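Uncharacterized protein (Streptococcus mutans, PDB 3L7Y) probably acts as a phosphatase of the haloacid dehalogenase superfamily and binds a magnesium ion. Local coordinates at residues 118-123 against 206-210. Residues are numbered along the deposited sequence; the frame is centred on the assembly and turned at random.
Sequences QQREDI and TSQRL
R209 and D122 meet in a salt bridge within the cap domain of this HAD-type hydrolase, an alpha/beta module, away from the magnesium site. It ties the first turn of helix 120-133 to the loop joining helix 194-202 with strand 210-214, an outermost strand of the six-stranded sheet. The R209 side chain crosses D122 at about a right angle. Its CB and CG both lie against D122 OD2, CG at 3.4 Å, and CD passes close to the same oxygen. The bend about the CB-CG bond (chi2 -90°) turns the rest of the chain, and NE makes a weak hydrogen bond to Q208 OE1 while NH1 reaches back to D122 OD2 at 2.9 Å. That bond, 151° at the hydrogen, runs in the guanidinium plane and uses the syn lone pair of OD2. The carboxylate plane is turned 52° from the guanidinium, and OD1 stays 3.6 Å from NH1. Nearby E121 may add a longer-range attraction to R209. CB of D122 rests on L210 CD1, and T206 CG2 lies 3.9 Å from D122 O. Across the contact the two methyls of L210 take different partners: CD1 packs by the backbone of D122, and CD2 meets the extended side chain of Q118 near its amide carbon CD, at 3.7 Å. L210 and T206 also touch I126 one turn further along the helix, and L210 also packs on I222 of strand 219-224. The loop itself closes as a tight turn: T206 O accepts hydrogen bonds from both R209 N and L210 N, each at 2.9 Å.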
ATOM      1  N   GLN A 118      -8.246  12.660  -4.298  1.00 10.11           N
ATOM      2  CA  GLN A 118      -7.949  13.812  -3.465  1.00 13.04           C
ATOM      3  C   GLN A 118      -8.462  15.061  -4.175  1.00 11.76           C
ATOM      4  O   GLN A 118      -8.609  15.062  -5.393  1.00 19.65           O
ATOM      5  CB  GLN A 118      -6.445  13.875  -3.141  1.00 10.14           C
ATOM      6  CG  GLN A 118      -6.033  12.743  -2.176  1.00 13.66           C
ATOM      7  CD  GLN A 118      -4.536  12.579  -1.990  1.00 16.62           C
ATOM      8  OE1 GLN A 118      -4.082  12.062  -0.961  1.00 18.87           O
ATOM      9  NE2 GLN A 118      -3.768  12.995  -2.970  1.00 10.47           N
ATOM     10  N   GLN A 119      -8.761  16.106  -3.414  1.00 13.44           N
ATOM     11  CA  GLN A 119      -9.261  17.355  -3.988  1.00 14.12           C
ATOM     12  C   GLN A 119      -8.139  18.171  -4.619  1.00 12.32           C
ATOM     13  O   GLN A 119      -7.129  18.425  -3.977  1.00 16.37           O
ATOM     14  CB  GLN A 119      -9.948  18.171  -2.899  1.00 19.99           C
ATOM     15  CG  GLN A 119     -11.143  17.475  -2.282  1.00 29.55           C
ATOM     16  CD  GLN A 119     -12.306  17.382  -3.246  1.00 46.68           C
ATOM     17  OE1 GLN A 119     -12.507  18.270  -4.079  1.00 52.72           O
ATOM     18  NE2 GLN A 119     -13.083  16.307  -3.141  1.00 51.85           N
ATOM     19  N   ARG A 120      -8.312  18.593  -5.874  1.00 11.07           N
ATOM     20  CA  ARG A 120      -7.270  19.351  -6.570  1.00 14.27           C
ATOM     21  C   ARG A 120      -6.723  20.494  -5.712  1.00  6.87           C
ATOM     22  O   ARG A 120      -5.522  20.736  -5.689  1.00 15.23           O
ATOM     23  CB  ARG A 120      -7.773  19.918  -7.915  1.00 14.44           C
ATOM     24  CG  ARG A 120      -8.296  18.856  -8.895  1.00 19.39           C
ATOM     25  CD  ARG A 120      -8.457  19.406 -10.329  1.00 25.36           C
ATOM     26  NE  ARG A 120      -7.491  18.815 -11.248  1.00 25.31           N
ATOM     27  CZ  ARG A 120      -6.543  19.488 -11.883  1.00 32.89           C
ATOM     28  NH1 ARG A 120      -6.425  20.789 -11.711  1.00 33.11           N
ATOM     29  NH2 ARG A 120      -5.714  18.857 -12.695  1.00 41.93           N
ATOM     30  N   GLU A 121      -7.612  21.195  -5.018  1.00  6.80           N
ATOM     31  CA  GLU A 121      -7.211  22.352  -4.205  1.00 11.83           C
ATOM     32  C   GLU A 121      -6.278  21.913  -3.076  1.00  9.85           C
ATOM     33  O   GLU A 121      -5.342  22.620  -2.726  1.00  8.36           O
ATOM     34  CB  GLU A 121      -8.441  23.045  -3.616  1.00 15.15           C
ATOM     35  CG  GLU A 121      -9.407  22.101  -2.882  0.50 25.69           C
ATOM     36  CD  GLU A 121     -10.523  21.513  -3.767  0.50 34.26           C
ATOM     37  OE1 GLU A 121     -10.283  21.212  -4.962  1.00 31.60           O
ATOM     38  OE2 GLU A 121     -11.651  21.334  -3.249  1.00 36.58           O
ATOM     39  N   ASP A 122      -6.540  20.741  -2.505  1.00 10.67           N
ATOM     40  CA  ASP A 122      -5.717  20.233  -1.399  1.00  9.18           C
ATOM     41  C   ASP A 122      -4.346  19.803  -1.891  1.00  8.86           C
ATOM     42  O   ASP A 122      -3.311  20.122  -1.294  1.00 12.63           O
ATOM     43  CB  ASP A 122      -6.428  19.068  -0.711  1.00 11.77           C
ATOM     44  CG  ASP A 122      -7.639  19.527   0.078  1.00 11.53           C
ATOM     45  OD1 ASP A 122      -7.623  20.686   0.520  1.00 10.30           O
ATOM     46  OD2 ASP A 122      -8.594  18.749   0.253  1.00 10.39           O
ATOM     47  N   ILE A 123      -4.352  19.053  -2.982  1.00 14.35           N
ATOM     48  CA  ILE A 123      -3.126  18.652  -3.648  1.00  6.55           C
ATOM     49  C   ILE A 123      -2.259  19.867  -3.999  1.00  6.61           C
ATOM     50  O   ILE A 123      -1.058  19.880  -3.758  1.00 10.81           O
ATOM     51  CB  ILE A 123      -3.463  17.879  -4.935  1.00 11.97           C
ATOM     52  CG1 ILE A 123      -4.323  16.656  -4.610  1.00 17.81           C
ATOM     53  CG2 ILE A 123      -2.200  17.483  -5.683  1.00 10.16           C
ATOM     54  CD1 ILE A 123      -4.717  15.873  -5.831  1.00 17.64           C
ATOM     55  N   THR A 206      -4.042  21.629   5.428  1.00  8.63           N
ATOM     56  CA  THR A 206      -4.768  20.533   4.770  1.00 10.01           C
ATOM     57  C   THR A 206      -5.008  19.353   5.715  1.00 13.37           C
ATOM     58  O   THR A 206      -5.433  18.280   5.296  1.00 15.04           O
ATOM     59  CB  THR A 206      -4.029  20.037   3.503  1.00 13.11           C
ATOM     60  OG1 THR A 206      -2.657  19.800   3.816  1.00  9.40           O
ATOM     61  CG2 THR A 206      -4.099  21.101   2.380  1.00  6.23           C
ATOM     62  N   SER A 207      -4.739  19.571   6.993  1.00 12.32           N
ATOM     63  CA  SER A 207      -4.703  18.499   7.988  1.00 12.59           C
ATOM     64  C   SER A 207      -5.887  17.537   8.007  1.00 14.47           C
ATOM     65  O   SER A 207      -5.708  16.342   8.221  1.00 15.58           O
ATOM     66  CB  SER A 207      -4.515  19.083   9.383  1.00 22.40           C
ATOM     67  OG  SER A 207      -4.313  18.043  10.318  1.00 26.15           O
ATOM     68  N   GLN A 208      -7.100  18.038   7.808  1.00 11.13           N
ATOM     69  CA  GLN A 208      -8.253  17.168   7.945  1.00 17.12           C
ATOM     70  C   GLN A 208      -8.430  16.263   6.726  1.00 18.82           C
ATOM     71  O   GLN A 208      -9.179  15.285   6.769  1.00 22.36           O
ATOM     72  CB  GLN A 208      -9.517  17.979   8.177  1.00 19.67           C
ATOM     73  CG  GLN A 208     -10.288  18.263   6.921  0.50 35.90           C
ATOM     74  CD  GLN A 208     -11.702  18.672   7.230  1.00 56.15           C
ATOM     75  OE1 GLN A 208     -12.560  18.733   6.345  1.00 64.43           O
ATOM     76  NE2 GLN A 208     -11.963  18.951   8.504  1.00 52.93           N
ATOM     77  N   ARG A 209      -7.731  16.598   5.649  1.00 11.00           N
ATOM     78  CA  ARG A 209      -7.877  15.912   4.371  1.00 11.31           C
ATOM     79  C   ARG A 209      -6.666  15.043   4.028  1.00 12.79           C
ATOM     80  O   ARG A 209      -6.823  13.974   3.456  1.00 18.11           O
ATOM     81  CB  ARG A 209      -8.075  16.931   3.247  1.00 25.06           C
ATOM     82  CG  ARG A 209      -9.209  17.914   3.482  1.00 36.63           C
ATOM     83  CD  ARG A 209     -10.515  17.383   2.928  1.00 41.51           C
ATOM     84  NE  ARG A 209     -11.608  18.319   3.168  1.00 51.78           N
ATOM     85  CZ  ARG A 209     -11.807  19.427   2.461  1.00 61.07           C
ATOM     86  NH1 ARG A 209     -10.984  19.739   1.469  1.00 65.25           N
ATOM     87  NH2 ARG A 209     -12.829  20.225   2.745  1.00 58.96           N
ATOM     88  N   LEU A 210      -5.460  15.520   4.341  1.00 13.51           N
ATOM     89  CA  LEU A 210      -4.235  14.848   3.897  1.00 14.39           C
ATOM     90  C   LEU A 210      -3.307  14.480   5.039  1.00 19.15           C
ATOM     91  O   LEU A 210      -3.061  15.283   5.938  1.00 15.14           O
ATOM     92  CB  LEU A 210      -3.468  15.717   2.888  1.00 15.73           C
ATOM     93  CG  LEU A 210      -4.208  16.193   1.625  1.00 10.07           C
ATOM     94  CD1 LEU A 210      -3.313  17.126   0.806  1.00  6.23           C
ATOM     95  CD2 LEU A 210      -4.696  15.004   0.789  1.00  6.89           C
TER